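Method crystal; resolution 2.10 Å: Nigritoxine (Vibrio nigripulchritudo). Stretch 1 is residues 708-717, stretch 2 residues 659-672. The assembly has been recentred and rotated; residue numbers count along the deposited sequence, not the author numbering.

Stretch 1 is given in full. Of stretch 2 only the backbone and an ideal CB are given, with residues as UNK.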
ATOM      1  N   SER A 708     -39.066   0.944   8.101  1.00 50.72           N
ATOM      2  CA  SER A 708     -38.072   1.570   7.253  1.00 50.93           C
ATOM      3  C   SER A 708     -37.643   2.834   7.949  1.00 50.07           C
ATOM      4  O   SER A 708     -38.388   3.372   8.774  1.00 48.88           O
ATOM      5  CB  SER A 708     -38.638   1.903   5.870  1.00 52.60           C
ATOM      6  OG  SER A 708     -39.583   2.956   5.972  1.00 56.24           O
ATOM      7  N   PRO A 709     -36.445   3.336   7.598  1.00 50.34           N
ATOM      8  CA  PRO A 709     -35.949   4.535   8.268  1.00 47.94           C
ATOM      9  C   PRO A 709     -36.902   5.744   8.192  1.00 48.79           C
ATOM     10  O   PRO A 709     -37.024   6.491   9.173  1.00 45.69           O
ATOM     11  CB  PRO A 709     -34.606   4.790   7.568  1.00 48.11           C
ATOM     12  CG  PRO A 709     -34.163   3.415   7.132  1.00 47.39           C
ATOM     13  CD  PRO A 709     -35.441   2.756   6.682  1.00 48.26           C
ATOM     14  N   ASP A 710     -37.583   5.939   7.065  1.00 50.10           N
ATOM     15  CA  ASP A 710     -38.506   7.088   6.964  1.00 53.90           C
ATOM     16  C   ASP A 710     -39.890   6.872   7.615  1.00 54.09           C
ATOM     17  O   ASP A 710     -40.674   7.808   7.687  1.00 54.39           O
ATOM     18  CB  ASP A 710     -38.673   7.553   5.507  1.00 58.90           C
ATOM     19  CG  ASP A 710     -39.186   6.446   4.591  1.00 62.74           C
ATOM     20  OD1 ASP A 710     -39.558   5.359   5.081  1.00 62.40           O
ATOM     21  OD2 ASP A 710     -39.212   6.661   3.366  1.00 69.45           O
ATOM     22  N   THR A 711     -40.185   5.655   8.078  1.00 52.72           N
ATOM     23  CA  THR A 711     -41.461   5.386   8.775  1.00 53.55           C
ATOM     24  C   THR A 711     -41.254   5.209  10.296  1.00 51.89           C
ATOM     25  O   THR A 711     -42.203   4.979  11.047  1.00 51.04           O
ATOM     26  CB  THR A 711     -42.239   4.182   8.174  1.00 53.16           C
ATOM     27  OG1 THR A 711     -41.456   2.984   8.248  1.00 52.26           O
ATOM     28  CG2 THR A 711     -42.636   4.434   6.691  1.00 55.50           C
ATOM     29  N   LEU A 712     -40.002   5.322  10.728  1.00 48.72           N
ATOM     30  CA  LEU A 712     -39.640   5.234  12.133  1.00 48.11           C
ATOM     31  C   LEU A 712     -39.426   6.606  12.752  1.00 48.64           C
ATOM     32  O   LEU A 712     -38.459   7.303  12.412  1.00 48.96           O
ATOM     33  CB  LEU A 712     -38.391   4.362  12.308  1.00 45.99           C
ATOM     34  CG  LEU A 712     -38.617   2.847  12.112  1.00 45.89           C
ATOM     35  CD1 LEU A 712     -37.291   2.125  11.932  1.00 44.26           C
ATOM     36  CD2 LEU A 712     -39.383   2.266  13.292  1.00 45.03           C
ATOM     37  N   PHE A 713     -40.304   6.984  13.675  1.00 46.90           N
ATOM     38  CA  PHE A 713     -40.192   8.297  14.331  1.00 47.64           C
ATOM     39  C   PHE A 713     -39.595   8.232  15.753  1.00 46.80           C
ATOM     40  O   PHE A 713     -39.874   7.312  16.503  1.00 46.92           O
ATOM     41  CB  PHE A 713     -41.547   9.020  14.361  1.00 46.78           C
ATOM     42  CG  PHE A 713     -42.168   9.215  13.004  1.00 50.82           C
ATOM     43  CD1 PHE A 713     -41.846  10.326  12.221  1.00 50.43           C
ATOM     44  CD2 PHE A 713     -43.099   8.297  12.512  1.00 52.75           C
ATOM     45  CE1 PHE A 713     -42.421  10.509  10.968  1.00 52.46           C
ATOM     46  CE2 PHE A 713     -43.686   8.478  11.262  1.00 55.54           C
ATOM     47  CZ  PHE A 713     -43.339   9.581  10.484  1.00 56.33           C
ATOM     48  N   LEU A 714     -38.788   9.228  16.117  1.00 46.50           N
ATOM     49  CA  LEU A 714     -38.222   9.301  17.460  1.00 46.30           C
ATOM     50  C   LEU A 714     -39.348   9.571  18.474  1.00 45.90           C
ATOM     51  O   LEU A 714     -40.178  10.441  18.223  1.00 45.22           O
ATOM     52  CB  LEU A 714     -37.171  10.421  17.508  1.00 44.50           C
ATOM     53  CG  LEU A 714     -36.446  10.718  18.832  1.00 45.24           C
ATOM     54  CD1 LEU A 714     -35.327   9.715  19.064  1.00 42.92           C
ATOM     55  CD2 LEU A 714     -35.846  12.117  18.796  1.00 43.95           C
ATOM     56  N   ASP A 715     -39.376   8.817  19.583  1.00 45.73           N
ATOM     57  CA  ASP A 715     -40.306   9.066  20.702  1.00 49.20           C
ATOM     58  C   ASP A 715     -40.105  10.461  21.239  1.00 48.86           C
ATOM     59  O   ASP A 715     -38.962  10.922  21.367  1.00 46.86           O
ATOM     60  CB  ASP A 715     -40.062   8.127  21.900  1.00 49.96           C
ATOM     61  CG  ASP A 715     -40.440   6.711  21.627  1.00 53.81           C
ATOM     62  OD1 ASP A 715     -40.872   6.420  20.485  1.00 56.56           O
ATOM     63  OD2 ASP A 715     -40.290   5.880  22.557  1.00 51.54           O
ATOM     64  N   VAL A 716     -41.202  11.104  21.621  1.00 48.43           N
ATOM     65  CA  VAL A 716     -41.098  12.393  22.299  1.00 50.63           C
ATOM     66  C   VAL A 716     -40.167  12.247  23.521  1.00 52.08           C
ATOM     67  O   VAL A 716     -39.326  13.134  23.796  1.00 51.07           O
ATOM     68  CB  VAL A 716     -42.494  12.945  22.681  1.00 53.51           C
ATOM     69  CG1 VAL A 716     -42.390  14.068  23.710  1.00 54.20           C
ATOM     70  CG2 VAL A 716     -43.223  13.441  21.431  1.00 52.02           C
ATOM     71  N   ALA A 717     -40.287  11.116  24.218  1.00 48.57           N
ATOM     72  CA  ALA A 717     -39.513  10.869  25.443  1.00 49.91           C
ATOM     73  C   ALA A 717     -37.991  10.781  25.189  1.00 51.24           C
ATOM     74  O   ALA A 717     -37.187  11.017  26.099  1.00 52.67           O
ATOM     75  CB  ALA A 717     -40.026   9.623  26.172  1.00 48.25           C
ATOM     76  N   UNK A 659     -49.465   3.988  23.087  1.00 69.76           N
ATOM     77  CA  UNK A 659     -49.640   5.312  23.710  1.00 72.31           C
ATOM     78  C   UNK A 659     -48.359   6.162  23.814  1.00 69.73           C
ATOM     79  O   UNK A 659     -48.321   7.136  24.573  1.00 67.83           O
ATOM     80  CB  UNK A 659     -50.217   5.125  25.115  1.00 72.31           C
ATOM     81  N   UNK A 660     -47.328   5.811  23.040  1.00 62.33           N
ATOM     82  CA  UNK A 660     -46.118   6.632  22.985  1.00 60.01           C
ATOM     83  C   UNK A 660     -46.330   7.783  22.032  1.00 58.97           C
ATOM     84  O   UNK A 660     -46.690   7.569  20.873  1.00 59.10           O
ATOM     85  CB  UNK A 660     -44.905   5.803  22.559  1.00 60.01           C
ATOM     86  N   UNK A 661     -46.131   9.014  22.504  1.00 58.43           N
ATOM     87  CA  UNK A 661     -46.192  10.185  21.631  1.00 58.10           C
ATOM     88  C   UNK A 661     -44.917  10.235  20.769  1.00 56.39           C
ATOM     89  O   UNK A 661     -43.817   9.982  21.263  1.00 54.06           O
ATOM     90  CB  UNK A 661     -46.349  11.467  22.451  1.00 58.10           C
ATOM     91  N   UNK A 662     -45.084  10.566  19.493  1.00 55.18           N
ATOM     92  CA  UNK A 662     -43.978  10.554  18.532  1.00 54.65           C
ATOM     93  C   UNK A 662     -43.623  11.961  18.080  1.00 54.05           C
ATOM     94  O   UNK A 662     -44.481  12.849  18.061  1.00 54.41           O
ATOM     95  CB  UNK A 662     -44.333   9.692  17.319  1.00 54.65           C
ATOM     96  N   UNK A 663     -42.351  12.174  17.744  1.00 51.45           N
ATOM     97  CA  UNK A 663     -41.964  13.406  17.085  1.00 49.79           C
ATOM     98  C   UNK A 663     -42.068  13.169  15.585  1.00 50.30           C
ATOM     99  O   UNK A 663     -42.427  12.079  15.148  1.00 51.93           O
ATOM    100  CB  UNK A 663     -40.555  13.845  17.490  1.00 49.79           C
ATOM    101  N   UNK A 664     -41.760  14.188  14.795  1.00 50.01           N
ATOM    102  CA  UNK A 664     -41.733  14.068  13.334  1.00 50.38           C
ATOM    103  C   UNK A 664     -40.295  13.804  12.846  1.00 49.26           C
ATOM    104  O   UNK A 664     -40.044  13.718  11.649  1.00 49.76           O
ATOM    105  CB  UNK A 664     -42.294  15.335  12.684  1.00 50.38           C
ATOM    106  N   UNK A 665     -39.357  13.676  13.780  1.00 49.00           N
ATOM    107  CA  UNK A 665     -37.965  13.331  13.464  1.00 49.73           C
ATOM    108  C   UNK A 665     -37.852  11.844  13.178  1.00 48.28           C
ATOM    109  O   UNK A 665     -38.345  11.019  13.951  1.00 50.81           O
ATOM    110  CB  UNK A 665     -37.030  13.723  14.610  1.00 49.73           C
ATOM    111  N   UNK A 666     -37.215  11.499  12.066  1.00 47.52           N
ATOM    112  CA  UNK A 666     -37.199  10.104  11.625  1.00 47.36           C
ATOM    113  C   UNK A 666     -35.807   9.508  11.761  1.00 46.92           C
ATOM    114  O   UNK A 666     -34.815  10.244  11.799  1.00 45.94           O
ATOM    115  CB  UNK A 666     -37.678   9.993  10.176  1.00 47.36           C
ATOM    116  N   UNK A 667     -35.740   8.175  11.813  1.00 45.60           N
ATOM    117  CA  UNK A 667     -34.471   7.454  11.745  1.00 43.14           C
ATOM    118  C   UNK A 667     -33.707   7.842  10.480  1.00 42.08           C
ATOM    119  O   UNK A 667     -32.484   7.935  10.504  1.00 40.96           O
ATOM    120  CB  UNK A 667     -34.708   5.943  11.782  1.00 43.14           C
ATOM    121  N   UNK A 668     -34.425   8.045   9.379  1.00 43.47           N
ATOM    122  CA  UNK A 668     -33.795   8.537   8.149  1.00 46.60           C
ATOM    123  C   UNK A 668     -33.055   9.879   8.339  1.00 45.18           C
ATOM    124  O   UNK A 668     -31.924  10.031   7.867  1.00 44.40           O
ATOM    125  CB  UNK A 668     -34.860   8.692   7.061  1.00 46.60           C
ATOM    126  N   UNK A 669     -33.672  10.843   9.027  1.00 44.91           N
ATOM    127  CA  UNK A 669     -32.970  12.106   9.309  1.00 44.83           C
ATOM    128  C   UNK A 669     -31.658  11.817  10.040  1.00 45.51           C
ATOM    129  O   UNK A 669     -30.622  12.396   9.712  1.00 45.09           O
ATOM    130  CB  UNK A 669     -33.848  13.044  10.140  1.00 44.83           C
ATOM    131  N   UNK A 670     -31.721  10.921  11.028  1.00 43.45           N
ATOM    132  CA  UNK A 670     -30.568  10.536  11.843  1.00 42.34           C
ATOM    133  C   UNK A 670     -29.480   9.923  10.981  1.00 42.01           C
ATOM    134  O   UNK A 670     -28.311  10.343  11.016  1.00 40.69           O
ATOM    135  CB  UNK A 670     -30.986   9.554  12.939  1.00 42.34           C
ATOM    136  N   UNK A 671     -29.888   8.967  10.161  1.00 41.30           N
ATOM    137  CA  UNK A 671     -28.960   8.240   9.302  1.00 39.88           C
ATOM    138  C   UNK A 671     -28.296   9.179   8.297  1.00 40.83           C
ATOM    139  O   UNK A 671     -27.073   9.130   8.100  1.00 39.76           O
ATOM    140  CB  UNK A 671     -29.686   7.110   8.570  1.00 39.88           C
ATOM    141  N   UNK A 672     -29.090  10.055   7.683  1.00 42.52           N
ATOM    142  CA  UNK A 672     -28.548  11.015   6.699  1.00 43.74           C
ATOM    143  C   UNK A 672     -27.411  11.845   7.312  1.00 43.32           C
ATOM    144  O   UNK A 672     -26.357  11.981   6.725  1.00 44.24           O
ATOM    145  CB  UNK A 672     -29.655  11.941   6.191  1.00 43.74           C
TER

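Position 659 has nothing of stretch 1 near its ideal CB, so many residues would do; it is D659. At 660 the CB points toward stretch 1 and the ideal CB lies 4.6 Å from D715 OD1, so a polar or basic group would suit. It is H660, whose ND1 stays 4.2 Å from D715 OD2.

At 661 the backbone does the work: V716 N donates to the carbonyl O of 661 at 2.9 Å. The CB lies sideways, 3.8 Å from V716 CG2, and many small residues would fit; it is S661.

At 662 the CB points away overall, yet the ideal CB lies 4.1 Å from F713 CB, which favours an apolar chain. L662 places CD1 4.1 Å from F713 CB and CD2 3.6 Å from D715 OD1.

At 663 the backbone N donates to L714 O at 2.8 Å, and the ideal CB of 663 is 3.5 Å from L714 O. A short hydroxyl side chain could add a second donor; a small apolar one would also fit. T663, with chi1 p, does the former: OG1 donates to L714 O at 2.8 Å, while its CG2 packs 3.9 Å from V716 CG2.

The chain turns a corner at 664, where the CB points away and many residues are possible; it is T664.

At 665 the carbonyl O accepts from L714 N at 2.8 Å, and the ideal CB, 4.4 Å from L714 CB, invites an apolar or aromatic group. Y665 meets L714 CB with its ring edge, CD2 at 4.0 Å.

Position 666 pairs with F713, their side chains on the same face of the sheet, and directly precedes a helix. Ser, Thr, Asp or Asn would suit an N-cap. In T666, OG1 accepts from the backbone N of 669 at 3.0 Å while CG2 lies 3.6 Å from F713 CE1, so one branched residue both caps and packs.

At 667 helical angles begin, and the backbone N donates to L712 O at 2.9 Å. The CB points toward stretch 1, near P709 and L712, so an aliphatic chain fits. L667 brings CD2 3.8 Å from L712 CD1.

At 668 the backbone N donates to P709 O at 3.0 Å; a long chain with a polar end is reasonable. Q668 packs CB 3.9 Å from P709 CB and carries NE2 to 3.9 Å from D710 CB.

At 669 and 670 stretch 1 sets no preference and many helix-compatible residues would suit; they are D669, which receives a weak bond from T666 N, and F670. At 671 the CB points toward stretch 1 from a distance, so a longer chain is needed to touch, and an apolar one suits the P709 ring: I671 CD1 reaches P709 CG at 4.2 Å. Position 672 is equally unconstrained; T672 bonds back along its helix.

Stretch 2 659-672: DHSLTTYTLQDFIT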
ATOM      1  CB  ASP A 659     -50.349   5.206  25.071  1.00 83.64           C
ATOM      2  CG  ASP A 659     -49.837   4.053  25.915  1.00 91.37           C
ATOM      3  OD1 ASP A 659     -48.605   3.781  25.888  1.00 92.73           O
ATOM      4  OD2 ASP A 659     -50.678   3.423  26.605  1.00 93.19           O
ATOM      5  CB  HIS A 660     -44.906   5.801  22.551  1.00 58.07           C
ATOM      6  CG  HIS A 660     -44.583   4.649  23.469  1.00 58.39           C
ATOM      7  ND1 HIS A 660     -43.798   4.785  24.558  1.00 60.07           N
ATOM      8  CD2 HIS A 660     -44.965   3.310  23.427  1.00 60.21           C
ATOM      9  CE1 HIS A 660     -43.694   3.594  25.191  1.00 58.82           C
ATOM     10  NE2 HIS A 660     -44.403   2.694  24.498  1.00 60.58           N
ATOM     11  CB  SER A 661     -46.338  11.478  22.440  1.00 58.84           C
ATOM     12  OG  SER A 661     -47.479  11.418  23.283  1.00 64.46           O
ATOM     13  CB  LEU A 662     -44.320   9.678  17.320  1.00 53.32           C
ATOM     14  CG  LEU A 662     -44.652   8.206  17.604  1.00 54.22           C
ATOM     15  CD1 LEU A 662     -44.750   7.417  16.311  1.00 52.87           C
ATOM     16  CD2 LEU A 662     -43.629   7.573  18.540  1.00 54.44           C
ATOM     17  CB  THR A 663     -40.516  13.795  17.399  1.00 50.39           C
ATOM     18  OG1 THR A 663     -39.647  12.825  16.807  1.00 49.81           O
ATOM     19  CG2 THR A 663     -40.270  13.901  18.917  1.00 48.40           C
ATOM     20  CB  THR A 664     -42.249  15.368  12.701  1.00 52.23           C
ATOM     21  OG1 THR A 664     -41.433  16.449  13.178  1.00 52.04           O
ATOM     22  CG2 THR A 664     -43.732  15.630  13.114  1.00 53.96           C
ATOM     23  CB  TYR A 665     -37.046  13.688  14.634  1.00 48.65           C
ATOM     24  CG  TYR A 665     -35.575  13.490  14.364  1.00 45.75           C
ATOM     25  CD1 TYR A 665     -34.849  14.461  13.662  1.00 47.34           C
ATOM     26  CD2 TYR A 665     -34.883  12.368  14.858  1.00 44.74           C
ATOM     27  CE1 TYR A 665     -33.496  14.312  13.419  1.00 43.28           C
ATOM     28  CE2 TYR A 665     -33.511  12.211  14.622  1.00 43.87           C
ATOM     29  CZ  TYR A 665     -32.833  13.196  13.894  1.00 43.61           C
ATOM     30  OH  TYR A 665     -31.488  13.110  13.634  1.00 42.18           O
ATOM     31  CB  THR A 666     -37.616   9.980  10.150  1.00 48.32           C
ATOM     32  OG1 THR A 666     -36.594  10.571   9.339  1.00 49.67           O
ATOM     33  CG2 THR A 666     -38.973  10.687   9.894  1.00 49.29           C
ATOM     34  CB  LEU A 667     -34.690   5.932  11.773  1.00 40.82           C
ATOM     35  CG  LEU A 667     -33.415   5.075  11.749  1.00 41.41           C
ATOM     36  CD1 LEU A 667     -32.562   5.261  13.003  1.00 39.26           C
ATOM     37  CD2 LEU A 667     -33.756   3.603  11.589  1.00 40.69           C
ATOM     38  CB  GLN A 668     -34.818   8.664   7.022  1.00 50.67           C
ATOM     39  CG  GLN A 668     -34.154   8.671   5.657  1.00 58.17           C
ATOM     40  CD  GLN A 668     -35.115   8.978   4.531  1.00 64.89           C
ATOM     41  OE1 GLN A 668     -35.181   8.229   3.554  1.00 72.24           O
ATOM     42  NE2 GLN A 668     -35.861  10.083   4.649  1.00 63.90           N
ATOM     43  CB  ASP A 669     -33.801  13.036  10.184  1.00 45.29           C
ATOM     44  CG  ASP A 669     -35.050  13.571   9.496  1.00 47.84           C
ATOM     45  OD1 ASP A 669     -35.143  13.579   8.244  1.00 48.68           O
ATOM     46  OD2 ASP A 669     -35.953  13.978  10.255  1.00 50.31           O
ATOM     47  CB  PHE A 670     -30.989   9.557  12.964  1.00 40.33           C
ATOM     48  CG  PHE A 670     -29.854   9.125  13.847  1.00 40.46           C
ATOM     49  CD1 PHE A 670     -29.344   9.985  14.813  1.00 41.47           C
ATOM     50  CD2 PHE A 670     -29.314   7.847  13.739  1.00 42.11           C
ATOM     51  CE1 PHE A 670     -28.301   9.595  15.640  1.00 41.54           C
ATOM     52  CE2 PHE A 670     -28.269   7.442  14.564  1.00 42.05           C
ATOM     53  CZ  PHE A 670     -27.758   8.322  15.511  1.00 42.61           C
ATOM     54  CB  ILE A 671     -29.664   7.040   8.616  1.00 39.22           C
ATOM     55  CG1 ILE A 671     -29.938   5.927   9.650  1.00 39.26           C
ATOM     56  CG2 ILE A 671     -28.856   6.518   7.429  1.00 39.81           C
ATOM     57  CD1 ILE A 671     -30.663   4.708   9.081  1.00 39.84           C
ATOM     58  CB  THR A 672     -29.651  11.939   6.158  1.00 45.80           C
ATOM     59  OG1 THR A 672     -30.662  11.137   5.529  1.00 47.29           O
ATOM     60  CG2 THR A 672     -29.085  12.956   5.136  1.00 44.43           C
TER
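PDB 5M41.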